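Local coordinates for protein aminoacyl-tRNA synthetase (Cryptosporidium parvum, PDB 5F9Z) that probably attaches proline to its cognate tRNA in an ATP-dependent reaction, as a class II prolyl-tRNA synthetase that binds halofuginone, at residues V439-E445 with A501-F507. Numbering follows the deposited sequence.
With ZN (zinc ion), chain F.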
loop_
_atom_site.group_PDB
_atom_site.type_symbol
_atom_site.label_atom_id
_atom_site.label_comp_id
_atom_site.label_asym_id
_atom_site.label_seq_id
_atom_site.Cartn_x
_atom_site.Cartn_y
_atom_site.Cartn_z
ATOM N N VAL A 439 19.436 6.916 -1.171
ATOM C CA VAL A 439 20.401 7.835 -1.763
ATOM C C VAL A 439 19.730 8.564 -2.917
ATOM O O VAL A 439 19.113 7.932 -3.782
ATOM C CB VAL A 439 21.665 7.098 -2.247
ATOM C CG1 VAL A 439 22.541 8.028 -3.074
ATOM C CG2 VAL A 439 22.441 6.541 -1.064
ATOM N N ILE A 440 19.843 9.888 -2.923
ATOM C CA ILE A 440 19.423 10.719 -4.044
ATOM C C ILE A 440 20.692 11.310 -4.652
ATOM O O ILE A 440 21.381 12.122 -4.022
ATOM C CB ILE A 440 18.418 11.803 -3.615
ATOM C CG1 ILE A 440 18.067 12.720 -4.789
ATOM C CG2 ILE A 440 18.911 12.588 -2.400
ATOM C CD1 ILE A 440 17.037 12.130 -5.727
ATOM N N ALA A 441 21.022 10.883 -5.866
ATOM C CA ALA A 441 22.329 11.165 -6.437
ATOM C C ALA A 441 22.205 11.644 -7.875
ATOM O O ALA A 441 21.253 11.286 -8.576
ATOM C CB ALA A 441 23.218 9.914 -6.394
ATOM N N PRO A 442 23.156 12.458 -8.339
ATOM C CA PRO A 442 23.201 12.817 -9.766
ATOM C C PRO A 442 23.520 11.582 -10.596
ATOM O O PRO A 442 24.546 10.933 -10.388
ATOM C CB PRO A 442 24.327 13.857 -9.841
ATOM C CG PRO A 442 24.566 14.295 -8.430
ATOM C CD PRO A 442 24.219 13.125 -7.569
ATOM N N TRP A 443 22.640 11.260 -11.540
ATOM C CA TRP A 443 22.748 10.020 -12.291
ATOM C C TRP A 443 22.589 10.282 -13.782
ATOM O O TRP A 443 21.847 11.175 -14.199
ATOM C CB TRP A 443 21.701 9.002 -11.831
ATOM C CG TRP A 443 21.962 7.624 -12.333
ATOM C CD1 TRP A 443 23.179 7.052 -12.559
ATOM C CD2 TRP A 443 20.984 6.642 -12.688
ATOM N NE1 TRP A 443 23.020 5.771 -13.025
ATOM C CE2 TRP A 443 21.682 5.495 -13.115
ATOM C CE3 TRP A 443 19.586 6.618 -12.682
ATOM C CZ2 TRP A 443 21.030 4.340 -13.534
ATOM C CZ3 TRP A 443 18.941 5.469 -13.099
ATOM C CH2 TRP A 443 19.663 4.345 -13.518
ATOM N N CYS A 444 23.296 9.482 -14.583
ATOM C CA CYS A 444 23.202 9.556 -16.035
ATOM C C CYS A 444 22.067 8.715 -16.599
ATOM O O CYS A 444 21.705 8.896 -17.768
ATOM C CB CYS A 444 24.519 9.108 -16.674
ATOM S SG CYS A 444 24.815 7.326 -16.583
ATOM N N GLU A 445 21.516 7.795 -15.806
ATOM C CA GLU A 445 20.361 6.962 -16.134
ATOM C C GLU A 445 20.638 5.938 -17.229
ATOM O O GLU A 445 19.689 5.365 -17.780
ATOM C CB GLU A 445 19.144 7.808 -16.527
ATOM C CG GLU A 445 18.739 8.824 -15.474
ATOM C CD GLU A 445 17.620 9.731 -15.938
ATOM O OE1 GLU A 445 16.952 9.393 -16.938
ATOM O OE2 GLU A 445 17.409 10.786 -15.304
ATOM N N ALA A 501 25.362 14.037 -15.661
ATOM C CA ALA A 501 24.137 13.660 -14.970
ATOM C C ALA A 501 22.931 14.314 -15.632
ATOM O O ALA A 501 22.949 15.510 -15.940
ATOM C CB ALA A 501 24.214 14.061 -13.498
ATOM N N LYS A 502 21.881 13.523 -15.857
ATOM C CA LYS A 502 20.655 14.060 -16.435
ATOM C C LYS A 502 19.772 14.691 -15.366
ATOM O O LYS A 502 19.364 15.851 -15.491
ATOM C CB LYS A 502 19.899 12.958 -17.181
ATOM C CG LYS A 502 20.560 12.533 -18.483
ATOM C CD LYS A 502 19.797 11.401 -19.151
ATOM C CE LYS A 502 20.265 11.197 -20.582
ATOM N NZ LYS A 502 21.741 11.015 -20.668
ATOM N N LYS A 503 19.471 13.943 -14.311
ATOM C CA LYS A 503 18.677 14.438 -13.191
ATOM C C LYS A 503 19.221 13.793 -11.920
ATOM O O LYS A 503 20.332 13.252 -11.898
ATOM C CB LYS A 503 17.184 14.140 -13.404
ATOM C CG LYS A 503 16.501 15.006 -14.453
ATOM C CD LYS A 503 15.065 14.562 -14.691
ATOM C CE LYS A 503 15.009 13.156 -15.263
ATOM N NZ LYS A 503 15.740 13.049 -16.555
ATOM N N PHE A 504 18.439 13.847 -10.849
ATOM C CA PHE A 504 18.729 13.123 -9.621
ATOM C C PHE A 504 17.788 11.931 -9.515
ATOM O O PHE A 504 16.595 12.044 -9.808
ATOM C CB PHE A 504 18.581 14.026 -8.393
ATOM C CG PHE A 504 19.692 15.025 -8.235
ATOM C CD1 PHE A 504 19.749 16.155 -9.036
ATOM C CD2 PHE A 504 20.670 14.843 -7.271
ATOM C CE1 PHE A 504 20.768 17.077 -8.887
ATOM C CE2 PHE A 504 21.690 15.763 -7.116
ATOM C CZ PHE A 504 21.739 16.880 -7.925
ATOM N N THR A 505 18.331 10.788 -9.103
ATOM C CA THR A 505 17.581 9.543 -9.027
ATOM C C THR A 505 17.659 8.976 -7.617
ATOM O O THR A 505 18.717 9.012 -6.980
ATOM C CB THR A 505 18.109 8.521 -10.045
ATOM O OG1 THR A 505 17.894 9.013 -11.373
ATOM C CG2 THR A 505 17.404 7.178 -9.893
ATOM N N LEU A 506 16.532 8.459 -7.133
ATOM C CA LEU A 506 16.462 7.861 -5.806
ATOM C C LEU A 506 16.972 6.424 -5.866
ATOM O O LEU A 506 16.431 5.597 -6.608
ATOM C CB LEU A 506 15.027 7.906 -5.286
ATOM C CG LEU A 506 14.803 7.635 -3.799
ATOM C CD1 LEU A 506 15.517 8.679 -2.955
ATOM C CD2 LEU A 506 13.316 7.610 -3.482
ATOM N N PHE A 507 18.014 6.130 -5.093
ATOM C CA PHE A 507 18.618 4.807 -5.041
ATOM C C PHE A 507 18.417 4.183 -3.666
ATOM O O PHE A 507 18.113 4.866 -2.685
ATOM C CB PHE A 507 20.116 4.869 -5.361
ATOM C CG PHE A 507 20.422 5.116 -6.809
ATOM C CD1 PHE A 507 20.538 6.407 -7.296
ATOM C CD2 PHE A 507 20.608 4.056 -7.680
ATOM C CE1 PHE A 507 20.824 6.637 -8.629
ATOM C CE2 PHE A 507 20.894 4.278 -9.014
ATOM C CZ PHE A 507 21.002 5.570 -9.488
HETATM ZN ZN ZN F . 26.304 6.997 -14.844
HETATM O O HOH W 1 18.596 10.965 -12.931
#
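With CG of Trp443 anti to the backbone N (chi1 -167°) and CG of Phe507 anti to the carbonyl carbon (chi1 -73°), the two rings swing together into a T-shaped stack on one face of an antiparallel strand pair, ended by a classic beta bulge, in the zinc-binding C-terminal domain of prolyl-tRNA synthetase. The edge of Phe507 is directed at the indole face, its CZ 3.4 Å from CD2 of Trp443, and the planes stand at 78°. CA of Glu445 covers the opposite indole face, while Thr505 OG1 lies at the ring edge, 3.2 Å from Trp443 CE3; Ile453 of helix 447-458 also packs against both aromatic residues. Backbone hydrogen bonds pair Val439 with Phe507 and Ala441 with Thr505 in both directions; at the bulge, Trp443 N gives to Lys503 O while Trp443 O accepts from Lys502 N. On the other face of the sheet, Pro442 and Phe504 run side by side, with Pro442 CG 3.5 Å from Phe504 CE2, and Ile440 CD1 abuts Phe504 CB at 3.6 Å. Just past the first strand, Cys444 SG binds the zinc ion at 2.3 Å, and Cys449, Cys494 and Cys497 complete the site. Glu445 then turns its carboxylate back to the second strand: OE2 accepts a hydrogen bond from a water, 2.7 Å away, that is also hydrogen-bonded to Thr505 OG1, and the syn lone pair of Glu445 OE2 receives Lys503 NZ in a 3.1 Å salt bridge.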